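Local atomic coordinates of NS1 (Human bocavirus, PDB entry 4KW3), a protein that probably binds the viral replication origin through this N-terminal nickase domain, nicks one DNA strand to start rolling-circle replication, and also acts as a helicase. Residues Leu205-Phe208 with Lys209-Leu213; Arg257-Tyr260 with His261-Asp265. All coordinates share one frame; numbering follows the deposited sequence.

Interaction 1: Leu205-Phe208 with Lys209-Leu213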
loop_
_atom_site.group_PDB
_atom_site.type_symbol
_atom_site.label_atom_id
_atom_site.label_comp_id
_atom_site.label_asym_id
_atom_site.label_seq_id
_atom_site.Cartn_x
_atom_site.Cartn_y
_atom_site.Cartn_z
ATOM N N LEU A 205 -12.489 -6.607 8.622
ATOM C CA LEU A 205 -11.541 -6.778 9.730
ATOM C C LEU A 205 -10.865 -8.149 9.728
ATOM O O LEU A 205 -9.667 -8.244 9.986
ATOM C CB LEU A 205 -12.193 -6.532 11.095
ATOM C CG LEU A 205 -12.636 -5.080 11.277
ATOM C CD1 LEU A 205 -12.983 -4.797 12.729
ATOM C CD2 LEU A 205 -11.590 -4.111 10.735
ATOM N N ARG A 206 -11.615 -9.213 9.457
ATOM C CA ARG A 206 -10.990 -10.529 9.465
ATOM C C ARG A 206 -10.049 -10.715 8.292
ATOM O O ARG A 206 -9.043 -11.422 8.400
ATOM C CB ARG A 206 -12.016 -11.658 9.575
ATOM C CG ARG A 206 -12.337 -12.004 11.018
ATOM C CD ARG A 206 -13.247 -13.222 11.211
ATOM N NE ARG A 206 -13.499 -13.388 12.638
ATOM C CZ ARG A 206 -14.417 -12.706 13.310
ATOM N NH1 ARG A 206 -15.206 -11.848 12.674
ATOM N NH2 ARG A 206 -14.559 -12.897 14.616
ATOM N N PHE A 207 -10.367 -10.074 7.172
ATOM C CA PHE A 207 -9.479 -10.139 6.025
ATOM C C PHE A 207 -8.183 -9.387 6.345
ATOM O O PHE A 207 -7.080 -9.864 6.040
ATOM C CB PHE A 207 -10.147 -9.608 4.765
ATOM C CG PHE A 207 -9.231 -9.559 3.602
ATOM C CD1 PHE A 207 -8.858 -10.731 2.956
ATOM C CD2 PHE A 207 -8.677 -8.346 3.190
ATOM C CE1 PHE A 207 -7.973 -10.712 1.902
ATOM C CE2 PHE A 207 -7.798 -8.304 2.128
ATOM C CZ PHE A 207 -7.438 -9.487 1.478
ATOM N N PHE A 208 -8.331 -8.224 6.978
ATOM C CA PHE A 208 -7.194 -7.450 7.496
ATOM C C PHE A 208 -6.351 -8.280 8.465
ATOM O O PHE A 208 -5.136 -8.417 8.293
ATOM C CB PHE A 208 -7.710 -6.192 8.213
ATOM C CG PHE A 208 -6.625 -5.310 8.795
ATOM C CD1 PHE A 208 -5.519 -4.937 8.037
ATOM C CD2 PHE A 208 -6.729 -4.836 10.099
ATOM C CE1 PHE A 208 -4.532 -4.115 8.566
ATOM C CE2 PHE A 208 -5.730 -4.013 10.654
ATOM C CZ PHE A 208 -4.630 -3.651 9.880
ATOM N N LYS A 209 -7.015 -8.838 9.478
ATOM C CA LYS A 209 -6.341 -9.554 10.550
ATOM C C LYS A 209 -5.643 -10.801 10.036
ATOM O O LYS A 209 -4.488 -11.067 10.405
ATOM C CB LYS A 209 -7.326 -9.956 11.647
ATOM C CG LYS A 209 -6.653 -10.667 12.816
ATOM C CD LYS A 209 -7.621 -11.469 13.692
ATOM C CE LYS A 209 -8.093 -12.699 12.983
ATOM N NZ LYS A 209 -8.799 -13.650 13.892
ATOM N N ASN A 210 -6.324 -11.544 9.157
ATOM C CA ASN A 210 -5.793 -12.834 8.747
ATOM C C ASN A 210 -4.907 -12.833 7.522
ATOM O O ASN A 210 -4.008 -13.673 7.432
ATOM C CB ASN A 210 -6.918 -13.863 8.578
ATOM C CG ASN A 210 -7.508 -14.244 9.888
ATOM O OD1 ASN A 210 -6.781 -14.358 10.870
ATOM N ND2 ASN A 210 -8.826 -14.396 9.941
ATOM N N TYR A 211 -5.103 -11.880 6.615
ATOM C CA TYR A 211 -4.311 -11.907 5.397
ATOM C C TYR A 211 -3.305 -10.751 5.330
ATOM O O TYR A 211 -2.173 -10.964 4.948
ATOM C CB TYR A 211 -5.165 -11.984 4.097
ATOM C CG TYR A 211 -4.255 -11.845 2.891
ATOM C CD1 TYR A 211 -3.530 -12.946 2.408
ATOM C CD2 TYR A 211 -4.047 -10.599 2.282
ATOM C CE1 TYR A 211 -2.638 -12.812 1.345
ATOM C CE2 TYR A 211 -3.157 -10.457 1.218
ATOM C CZ TYR A 211 -2.451 -11.571 0.760
ATOM O OH TYR A 211 -1.566 -11.443 -0.292
ATOM N N LEU A 212 -3.677 -9.554 5.758
ATOM C CA LEU A 212 -2.768 -8.407 5.634
ATOM C C LEU A 212 -1.785 -8.269 6.824
ATOM O O LEU A 212 -0.605 -7.983 6.623
ATOM C CB LEU A 212 -3.564 -7.118 5.439
ATOM C CG LEU A 212 -4.346 -6.970 4.124
ATOM C CD1 LEU A 212 -5.079 -5.638 4.106
ATOM C CD2 LEU A 212 -3.408 -7.073 2.906
ATOM N N LEU A 213 -2.267 -8.493 8.048
ATOM C CA LEU A 213 -1.443 -8.319 9.245
ATOM C C LEU A 213 -0.248 -9.262 9.399
ATOM O O LEU A 213 0.877 -8.810 9.624
ATOM C CB LEU A 213 -2.294 -8.343 10.513
ATOM C CG LEU A 213 -2.974 -7.014 10.812
ATOM C CD1 LEU A 213 -3.486 -7.037 12.222
ATOM C CD2 LEU A 213 -1.985 -5.871 10.585
#

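Interaction 2: Arg257-Tyr260 with His261-Asp265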
loop_
_atom_site.group_PDB
_atom_site.type_symbol
_atom_site.label_atom_id
_atom_site.label_comp_id
_atom_site.label_asym_id
_atom_site.label_seq_id
_atom_site.Cartn_x
_atom_site.Cartn_y
_atom_site.Cartn_z
ATOM N N ARG A 257 3.053 -3.949 15.362
ATOM C CA ARG A 257 2.250 -4.781 14.421
ATOM C C ARG A 257 1.799 -6.094 15.082
ATOM O O ARG A 257 0.606 -6.375 15.162
ATOM C CB ARG A 257 2.913 -5.024 13.016
ATOM C CG ARG A 257 2.051 -5.909 12.060
ATOM C CD ARG A 257 2.624 -6.203 10.639
ATOM N NE ARG A 257 2.308 -5.118 9.740
ATOM C CZ ARG A 257 1.510 -5.175 8.678
ATOM N NH1 ARG A 257 0.938 -6.295 8.265
ATOM N NH2 ARG A 257 1.327 -4.073 7.988
ATOM N N LYS A 258 2.746 -6.877 15.593
ATOM C CA LYS A 258 2.403 -8.186 16.126
ATOM C C LYS A 258 1.449 -8.075 17.314
ATOM O O LYS A 258 0.520 -8.881 17.444
ATOM C CB LYS A 258 3.644 -8.994 16.487
ATOM C CG LYS A 258 3.328 -10.407 16.872
ATOM C CD LYS A 258 3.751 -11.376 15.793
ATOM C CE LYS A 258 4.700 -12.416 16.353
ATOM N NZ LYS A 258 4.017 -13.218 17.395
ATOM N N ASN A 259 1.655 -7.077 18.166
ATOM C CA ASN A 259 0.731 -6.894 19.273
ATOM C C ASN A 259 -0.655 -6.453 18.801
ATOM O O ASN A 259 -1.677 -6.930 19.307
ATOM C CB ASN A 259 1.289 -5.928 20.318
ATOM C CG ASN A 259 0.393 -5.820 21.534
ATOM O OD1 ASN A 259 0.142 -4.729 22.045
ATOM N ND2 ASN A 259 -0.122 -6.960 21.991
ATOM N N TYR A 260 -0.683 -5.566 17.814
ATOM C CA TYR A 260 -1.941 -5.126 17.186
ATOM C C TYR A 260 -2.724 -6.329 16.684
ATOM O O TYR A 260 -3.906 -6.470 16.988
ATOM C CB TYR A 260 -1.643 -4.178 16.031
ATOM C CG TYR A 260 -2.794 -3.320 15.605
ATOM C CD1 TYR A 260 -3.778 -3.812 14.748
ATOM C CD2 TYR A 260 -2.867 -1.986 15.995
ATOM C CE1 TYR A 260 -4.820 -3.006 14.316
ATOM C CE2 TYR A 260 -3.895 -1.183 15.586
ATOM C CZ TYR A 260 -4.880 -1.695 14.744
ATOM O OH TYR A 260 -5.910 -0.875 14.334
ATOM N N HIS A 261 -2.045 -7.212 15.949
ATOM C CA HIS A 261 -2.644 -8.468 15.491
ATOM C C HIS A 261 -3.160 -9.361 16.621
ATOM O O HIS A 261 -4.249 -9.937 16.524
ATOM C CB HIS A 261 -1.629 -9.242 14.682
ATOM C CG HIS A 261 -2.101 -10.591 14.259
ATOM N ND1 HIS A 261 -1.916 -11.720 15.030
ATOM C CD2 HIS A 261 -2.756 -10.998 13.147
ATOM C CE1 HIS A 261 -2.429 -12.764 14.409
ATOM N NE2 HIS A 261 -2.949 -12.354 13.266
ATOM N N ALA A 262 -2.363 -9.468 17.682
ATOM C CA ALA A 262 -2.689 -10.292 18.841
ATOM C C ALA A 262 -3.971 -9.789 19.503
ATOM O O ALA A 262 -4.843 -10.572 19.854
ATOM C CB ALA A 262 -1.543 -10.270 19.835
ATOM N N THR A 263 -4.074 -8.473 19.675
ATOM C CA THR A 263 -5.266 -7.880 20.248
ATOM C C THR A 263 -6.507 -8.171 19.393
ATOM O O THR A 263 -7.532 -8.588 19.923
ATOM C CB THR A 263 -5.098 -6.365 20.425
ATOM O OG1 THR A 263 -4.001 -6.109 21.311
ATOM C CG2 THR A 263 -6.363 -5.748 20.986
ATOM N N LEU A 264 -6.417 -7.965 18.075
ATOM C CA LEU A 264 -7.520 -8.340 17.185
ATOM C C LEU A 264 -7.875 -9.818 17.295
ATOM O O LEU A 264 -9.043 -10.184 17.337
ATOM C CB LEU A 264 -7.224 -7.994 15.724
ATOM C CG LEU A 264 -7.196 -6.512 15.376
ATOM C CD1 LEU A 264 -6.924 -6.325 13.884
ATOM C CD2 LEU A 264 -8.492 -5.845 15.795
ATOM N N ASP A 265 -6.860 -10.668 17.346
ATOM C CA ASP A 265 -7.089 -12.104 17.314
ATOM C C ASP A 265 -7.658 -12.643 18.630
ATOM O O ASP A 265 -8.385 -13.630 18.641
ATOM C CB ASP A 265 -5.802 -12.835 16.935
ATOM C CG ASP A 265 -6.060 -14.197 16.341
ATOM O OD1 ASP A 265 -7.117 -14.374 15.687
ATOM O OD2 ASP A 265 -5.198 -15.089 16.517
#

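Interaction 1: Leu205-Phe208 with Lys209-Leu213
Phe207 and Tyr211, one helical turn apart, lie side by side and point the same way, each with CG anti to its own backbone N (chi1 175° and 174°). Their ring planes are near parallel, at 18°, but slid apart with centroids 5.5 Å from each other; the touching is done by Phe207 CZ and Tyr211 CD2, 3.7 Å apart. On another flank of the helix the Phe208 ring receives Leu213, whose CG sits over one face in a CH-pi contact, 4.0 Å from the centroid, while its CD2 branch reaches to 3.5 Å from Phe208 CZ. Leu212 crosses Phe208 at about a right angle, its CB against Phe208 CD1.

The backbone sets this spacing. Regular i to i+4 bonds run from Lys209 N to Leu205 O, Asn210 N to Arg206 O and Tyr211 N to Phe207 O. The winding then widens into a pi-type turn, where Leu213 N bonds Phe208 O at 2.9 Å and brings Leu213, five residues on, to the Phe208 ring.

Farther out, Phe207 and Leu212 rest on Ile119 of strand 114-122, and Leu212 also touches His117, a predicted metal ligand. With Tyr211, the predicted nucleophile of RCR-3, beside the strand carrying the RCR-2 histidines, the arrangement is consistent with an HUH-type nuclease of the Rep clan.

Interaction 2: Arg257-Tyr260 with His261-Asp265
Tyr260 and Leu264 make the apolar part of this one-turn contact. Their side chains run at a slant to one another, and the CD1 branch of Leu264 stands 4.0 Å from Tyr260 CE1, meeting the ring obliquely. With chi1 at -161° the tyrosine swings CG away from its backbone N, and its hydroxyl at the far end finds Ile8 N in the N-terminal segment. Val7 of that segment touches both side chains, and Phe208 of helix 204-212 packs against both as well.

Hydrogen bonds between main-chain groups follow the alpha-helical i to i+4 pattern: His261 N reaches Arg257 O at 2.9 Å, Ala262 N pairs with Lys258 O, and Leu264 N with Tyr260 O.

One side chain joins this backbone network. Asn259 O accepts both Thr263 N, at 2.9 Å, and Thr263 OG1, at 3.2 Å. The hydroxyl approaches from above the carbonyl plane, whereas the amide lies nearly in line with the C=O. A chi1 of -61° places OG1 beside its own backbone N and thus near that carbonyl. The Asn259 side chain merely passes Thr263 obliquely.

Arg257 and His261 turn to other parts of the domain. Arg257 bonds Leu213 O and Gln106 OE1 and makes a cation-pi contact with Tyr242, while the His261 ring packs edge-to-face with Phe235.

The chemistry suggests a division of labour: main-chain bonds, with the threonine hydroxyl sharing one carbonyl, hold the turn, while Arg257, Tyr260 and His261 reach other elements of the domain.

Overall arrangement
Interactions 1 and 2 belong to different helices, 204-212 and 257-268, which follow in that order along the chain and pack against each other with contact centres about 10 Å apart. Both are partly buried, but interaction 1 has the larger buried share and lies nearer the middle of the domain, wedged between the sheet and the C-terminal helix. Both rest on helical backbone bonds, with the wider turn only in interaction 1. Its side-chain chemistry is mainly aromatic and aliphatic, whereas interaction 2 has one apolar pair and a threonine hydroxyl bond. A salt bridge between Lys209 NZ and Asp265 OD1, at 2.6 Å, joins the two, and Arg257 also reaches the end of helix 204-212.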